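Local coordinates for nisin biosynthesis protein NisC (Lactococcus lactis subsp. lactis, PDB 2G0D) that catalyses the zinc-dependent cyclisation that forms the thioether rings of the lantibiotic nisin, at residues A[215-220]-A[403-408]. Residues are numbered along the deposited sequence; the frame is centred on the assembly and turned at random.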
loop_
_atom_site.group_PDB
_atom_site.type_symbol
_atom_site.label_atom_id
_atom_site.label_comp_id
_atom_site.label_asym_id
_atom_site.label_seq_id
_atom_site.Cartn_x
_atom_site.Cartn_y
_atom_site.Cartn_z
ATOM N N LEU A 215 -10.501 -1.487 6.406
ATOM C CA LEU A 215 -11.755 -1.894 7.072
ATOM C C LEU A 215 -12.729 -2.664 6.194
ATOM O O LEU A 215 -13.415 -3.573 6.688
ATOM C CB LEU A 215 -12.474 -0.698 7.683
ATOM C CG LEU A 215 -11.694 0.002 8.799
ATOM C CD1 LEU A 215 -12.441 1.267 9.199
ATOM C CD2 LEU A 215 -11.435 -0.901 10.032
ATOM N N ALA A 216 -12.818 -2.281 4.918
ATOM C CA ALA A 216 -13.628 -3.007 3.956
ATOM C C ALA A 216 -13.049 -4.412 3.750
ATOM O O ALA A 216 -13.782 -5.405 3.775
ATOM C CB ALA A 216 -13.685 -2.247 2.620
ATOM N N TYR A 217 -11.729 -4.477 3.533
ATOM C CA TYR A 217 -11.039 -5.765 3.349
ATOM C C TYR A 217 -11.190 -6.662 4.567
ATOM O O TYR A 217 -11.508 -7.815 4.400
ATOM C CB TYR A 217 -9.563 -5.578 2.983
ATOM C CG TYR A 217 -8.789 -6.861 2.684
ATOM C CD1 TYR A 217 -9.206 -7.745 1.682
ATOM C CD2 TYR A 217 -7.617 -7.174 3.388
ATOM C CE1 TYR A 217 -8.488 -8.906 1.394
ATOM C CE2 TYR A 217 -6.892 -8.329 3.088
ATOM C CZ TYR A 217 -7.324 -9.171 2.097
ATOM O OH TYR A 217 -6.611 -10.319 1.825
ATOM N N ALA A 218 -10.980 -6.129 5.774
ATOM C CA ALA A 218 -11.278 -6.841 7.041
ATOM C C ALA A 218 -12.692 -7.419 7.089
ATOM O O ALA A 218 -12.850 -8.586 7.404
ATOM C CB ALA A 218 -11.028 -5.930 8.268
ATOM N N HIS A 219 -13.715 -6.622 6.751
ATOM C CA HIS A 219 -15.087 -7.139 6.655
ATOM C C HIS A 219 -15.248 -8.360 5.733
ATOM O O HIS A 219 -15.819 -9.359 6.146
ATOM C CB HIS A 219 -16.096 -6.059 6.262
ATOM C CG HIS A 219 -17.498 -6.581 6.124
ATOM N ND1 HIS A 219 -18.152 -6.656 4.910
ATOM C CD2 HIS A 219 -18.357 -7.087 7.043
ATOM C CE1 HIS A 219 -19.363 -7.156 5.094
ATOM N NE2 HIS A 219 -19.510 -7.426 6.379
ATOM N N ILE A 220 -14.743 -8.293 4.496
ATOM C CA ILE A 220 -14.869 -9.440 3.595
ATOM C C ILE A 220 -14.070 -10.643 4.106
ATOM O O ILE A 220 -14.420 -11.790 3.815
ATOM C CB ILE A 220 -14.523 -9.128 2.085
ATOM C CG1 ILE A 220 -13.041 -8.788 1.885
ATOM C CG2 ILE A 220 -15.486 -8.106 1.477
ATOM C CD1 ILE A 220 -12.228 -9.998 1.455
ATOM N N ASP A 403 -6.497 -9.359 -4.505
ATOM C CA ASP A 403 -6.909 -10.310 -5.535
ATOM C C ASP A 403 -7.934 -11.289 -5.012
ATOM O O ASP A 403 -8.711 -11.839 -5.801
ATOM C CB ASP A 403 -5.728 -11.129 -6.080
ATOM C CG ASP A 403 -4.801 -10.323 -6.989
ATOM O OD1 ASP A 403 -5.046 -9.099 -7.230
ATOM O OD2 ASP A 403 -3.792 -10.924 -7.436
ATOM N N ASP A 404 -7.947 -11.482 -3.690
ATOM C CA ASP A 404 -8.886 -12.399 -3.005
ATOM C C ASP A 404 -10.146 -11.735 -2.462
ATOM O O ASP A 404 -10.924 -12.380 -1.743
ATOM C CB ASP A 404 -8.171 -13.109 -1.845
ATOM C CG ASP A 404 -7.703 -12.130 -0.748
ATOM O OD1 ASP A 404 -7.461 -10.928 -1.037
ATOM O OD2 ASP A 404 -7.549 -12.568 0.413
ATOM N N PHE A 405 -10.362 -10.470 -2.819
ATOM C CA PHE A 405 -11.432 -9.682 -2.253
ATOM C C PHE A 405 -12.807 -10.363 -2.413
ATOM O O PHE A 405 -13.704 -10.153 -1.595
ATOM C CB PHE A 405 -11.476 -8.260 -2.871
ATOM C CG PHE A 405 -12.155 -7.244 -1.984
ATOM C CD1 PHE A 405 -11.424 -6.534 -1.026
ATOM C CD2 PHE A 405 -13.532 -7.015 -2.076
ATOM C CE1 PHE A 405 -12.057 -5.606 -0.151
ATOM C CE2 PHE A 405 -14.162 -6.096 -1.221
ATOM C CZ PHE A 405 -13.416 -5.405 -0.243
ATOM N N LEU A 406 -12.972 -11.147 -3.474
ATOM C CA LEU A 406 -14.262 -11.777 -3.760
ATOM C C LEU A 406 -14.176 -13.281 -3.626
ATOM O O LEU A 406 -15.044 -13.991 -4.108
ATOM C CB LEU A 406 -14.798 -11.372 -5.144
ATOM C CG LEU A 406 -15.098 -9.877 -5.321
ATOM C CD1 LEU A 406 -15.141 -9.487 -6.828
ATOM C CD2 LEU A 406 -16.386 -9.466 -4.588
ATOM N N LYS A 407 -13.113 -13.765 -2.982
ATOM C CA LYS A 407 -12.984 -15.201 -2.716
ATOM C C LYS A 407 -13.656 -15.582 -1.405
ATOM O O LYS A 407 -13.849 -16.770 -1.118
ATOM C CB LYS A 407 -11.514 -15.627 -2.704
ATOM C CG LYS A 407 -10.783 -15.442 -4.034
ATOM C CD LYS A 407 -11.537 -16.046 -5.189
ATOM C CE LYS A 407 -10.808 -15.758 -6.487
ATOM N NZ LYS A 407 -11.473 -16.433 -7.614
ATOM N N GLY A 408 -14.016 -14.577 -0.611
ATOM C CA GLY A 408 -14.810 -14.812 0.600
ATOM C C GLY A 408 -13.983 -14.881 1.874
ATOM O O GLY A 408 -13.086 -14.021 2.108
#
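I220 packs over one face of the F405 ring where the C-terminal tail of NisC's alpha toroid, 403-408, packs against the end of helix 208-221. F405 CG stands anti to the backbone N (chi1 -157°), and the ring beyond it lies against the helix. I220 crosses F405 at about a right angle: I220 CG1 sits over the ring centre, 3.9 Å from the centroid and 10° off the normal, a CH-pi contact, while I220 CG2 comes within 3.6 Å of F405 CE2. I220 CD1 lies 3.4 Å from F405 O. Farther round the ring, F405 CE1 reaches Y217 CA at 3.6 Å, and CZ approaches A216 CB. Helix 281-294 adds Y290, which stacks on F405, tying the tail to a second helix of the toroid. Y217 slides past F405 in the opposite direction, CD1 to CD1 at 3.7 Å, and is also stacked with F402. Its phenol ends at the carboxylate of D404, whose plane is turned 58° from the ring. K221 forms a salt bridge to the same carboxylate, so OD2 has both a cationic and a hydroxyl partner. Y217 OH donates to the syn lone pair of D404 OD2 over 2.8 Å.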